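Local coordinates for acetyltransferase, GNAT family (Streptococcus pneumoniae, PDB 2ATR), which probably transfers an acetyl group from acetyl-coenzyme A to an acceptor not yet identified, as a member of the GNAT family, at residues E13-L16 against H17-Q20. Sequence-based numbering, arbitrary orientation.
Sequences EDVL and HLYQ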
ATOM      1  N   GLU A  13     -15.856  -1.282  -6.879  1.00 46.32           N
ATOM      2  CA  GLU A  13     -16.964  -0.466  -6.310  1.00 46.53           C
ATOM      3  C   GLU A  13     -16.814  -0.204  -4.834  1.00 45.69           C
ATOM      4  O   GLU A  13     -17.065   0.931  -4.374  1.00 45.35           O
ATOM      5  CB  GLU A  13     -18.328  -1.123  -6.519  1.00 47.88           C
ATOM      6  CG  GLU A  13     -18.570  -1.637  -7.935  1.00 52.47           C
ATOM      7  CD  GLU A  13     -18.285  -3.119  -8.043  1.00 58.72           C
ATOM      8  OE1 GLU A  13     -18.759  -3.877  -7.151  1.00 63.53           O
ATOM      9  OE2 GLU A  13     -17.593  -3.523  -9.011  1.00 61.14           O
ATOM     10  N   ASP A  14     -16.386  -1.229  -4.089  1.00 45.01           N
ATOM     11  CA  ASP A  14     -16.265  -1.101  -2.626  1.00 44.30           C
ATOM     12  C   ASP A  14     -15.054  -0.257  -2.203  1.00 42.53           C
ATOM     13  O   ASP A  14     -14.990   0.226  -1.067  1.00 43.02           O
ATOM     14  CB  ASP A  14     -16.246  -2.483  -1.941  1.00 45.55           C
ATOM     15  CG  ASP A  14     -17.419  -3.410  -2.416  1.00 49.72           C
ATOM     16  OD1 ASP A  14     -18.568  -2.908  -2.601  1.00 50.91           O
ATOM     17  OD2 ASP A  14     -17.179  -4.635  -2.633  1.00 50.82           O
ATOM     18  N   VAL A  15     -14.089  -0.066  -3.102  1.00 40.22           N
ATOM     19  CA  VAL A  15     -12.886   0.703  -2.728  1.00 38.03           C
ATOM     20  C   VAL A  15     -12.606   1.941  -3.585  1.00 37.73           C
ATOM     21  O   VAL A  15     -11.678   2.690  -3.292  1.00 35.86           O
ATOM     22  CB  VAL A  15     -11.633  -0.167  -2.715  1.00 37.82           C
ATOM     23  CG1 VAL A  15     -11.753  -1.222  -1.577  1.00 37.82           C
ATOM     24  CG2 VAL A  15     -11.428  -0.807  -4.100  1.00 34.56           C
ATOM     25  N   LEU A  16     -13.411   2.149  -4.617  1.00 37.42           N
ATOM     26  CA  LEU A  16     -13.156   3.247  -5.571  1.00 38.50           C
ATOM     27  C   LEU A  16     -13.136   4.587  -4.886  1.00 37.05           C
ATOM     28  O   LEU A  16     -12.320   5.443  -5.229  1.00 37.86           O
ATOM     29  CB  LEU A  16     -14.162   3.240  -6.716  1.00 38.64           C
ATOM     30  CG  LEU A  16     -13.894   4.195  -7.896  1.00 41.39           C
ATOM     31  CD1 LEU A  16     -12.578   3.904  -8.594  1.00 39.40           C
ATOM     32  CD2 LEU A  16     -15.054   4.122  -8.879  1.00 40.51           C
ATOM     33  N   HIS A  17     -14.004   4.776  -3.898  1.00 36.07           N
ATOM     34  CA  HIS A  17     -13.966   5.998  -3.076  1.00 34.71           C
ATOM     35  C   HIS A  17     -12.589   6.281  -2.449  1.00 34.31           C
ATOM     36  O   HIS A  17     -12.191   7.427  -2.271  1.00 32.86           O
ATOM     37  CB  HIS A  17     -15.091   5.994  -2.005  1.00 35.47           C
ATOM     38  CG  HIS A  17     -14.875   5.014  -0.891  1.00 32.73           C
ATOM     39  ND1 HIS A  17     -15.003   3.660  -1.075  1.00 32.45           N
ATOM     40  CD2 HIS A  17     -14.577   5.198   0.420  1.00 30.67           C
ATOM     41  CE1 HIS A  17     -14.735   3.044   0.064  1.00 32.88           C
ATOM     42  NE2 HIS A  17     -14.488   3.957   0.989  1.00 31.61           N
ATOM     43  N   LEU A  18     -11.847   5.234  -2.097  1.00 33.10           N
ATOM     44  CA  LEU A  18     -10.499   5.443  -1.528  1.00 32.61           C
ATOM     45  C   LEU A  18      -9.518   6.021  -2.598  1.00 31.36           C
ATOM     46  O   LEU A  18      -8.801   6.965  -2.342  1.00 30.85           O
ATOM     47  CB  LEU A  18      -9.954   4.114  -1.001  1.00 31.11           C
ATOM     48  CG  LEU A  18     -10.655   3.439   0.186  1.00 30.72           C
ATOM     49  CD1 LEU A  18      -9.916   2.153   0.573  1.00 31.46           C
ATOM     50  CD2 LEU A  18     -10.711   4.370   1.316  1.00 26.58           C
ATOM     51  N   TYR A  19      -9.495   5.403  -3.765  1.00 33.64           N
ATOM     52  CA  TYR A  19      -8.649   5.862  -4.893  1.00 34.70           C
ATOM     53  C   TYR A  19      -9.082   7.261  -5.373  1.00 36.82           C
ATOM     54  O   TYR A  19      -8.223   8.146  -5.524  1.00 36.59           O
ATOM     55  CB  TYR A  19      -8.643   4.850  -6.030  1.00 33.92           C
ATOM     56  CG  TYR A  19      -7.995   3.539  -5.668  1.00 34.95           C
ATOM     57  CD1 TYR A  19      -6.596   3.347  -5.805  1.00 32.50           C
ATOM     58  CD2 TYR A  19      -8.771   2.473  -5.183  1.00 30.93           C
ATOM     59  CE1 TYR A  19      -5.994   2.110  -5.460  1.00 30.42           C
ATOM     60  CE2 TYR A  19      -8.183   1.263  -4.840  1.00 33.33           C
ATOM     61  CZ  TYR A  19      -6.790   1.086  -4.976  1.00 32.23           C
ATOM     62  OH  TYR A  19      -6.258  -0.132  -4.630  1.00 31.38           O
ATOM     63  N   GLN A  20     -10.394   7.476  -5.557  1.00 37.84           N
ATOM     64  CA  GLN A  20     -10.939   8.858  -5.735  1.00 40.12           C
ATOM     65  C   GLN A  20     -10.405   9.825  -4.684  1.00 41.19           C
ATOM     66  O   GLN A  20      -9.986  10.925  -5.006  1.00 41.66           O
ATOM     67  CB  GLN A  20     -12.488   8.879  -5.740  1.00 39.63           C
ATOM     68  CG  GLN A  20     -13.057   8.395  -7.044  1.00 40.48           C
ATOM     69  CD  GLN A  20     -14.528   7.948  -7.015  1.00 43.29           C
ATOM     70  OE1 GLN A  20     -15.149   7.756  -5.965  1.00 40.36           O
ATOM     71  NE2 GLN A  20     -15.069   7.720  -8.207  1.00 43.62           N
TER
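The imidazole of His17 folds back over the turn before it, bringing CE1 within 3.0 Å of Asp14 O, with that oxygen at the ring edge and near its plane. A chi1 of 71° sets CG between the backbone N and the carbonyl carbon, which turns the ring back along the helix instead of out from it. Leu18 CG lies over one face of the imidazole, offset toward the rim, and NE2 is hydrogen-bonded to Val53 O, and together these contacts help hold the ring's orientation. The helix is kinked here: Val15 O accepts Leu18 N at 2.8 Å, a bent i to i+3 bond with an N-H...O angle of 136° and the donor well above the carbonyl plane. At the next acceptor the i to i+4 pattern is back, Gln20 N reaching Leu16 O nearly straight at 2.8 Å. The segment belongs to helix 12-20, the first helix of the GNAT fold, following strand 2-7 and packed on strands 52-61 and 66-74 of the mixed sheet. Val15, Leu18 and Tyr19 supply the sheet-facing side, all three touching Leu56 of strand 52-61. Val15 and Tyr19 run side by side in the same direction, Val15 CG2 meeting the phenol edge in plane, 3.9 Å from CE2. The Tyr19 hydroxyl is hydrogen-bonded to Asp71 OD2 of strand 66-74, while Leu34 and Leu38 of helix 33-38 also touch the side chain. Toward solvent, the extended Gln20 chain slants across Leu16, its NE2 lying 3.7 Å from Leu16 CD2 in a van der Waals contact.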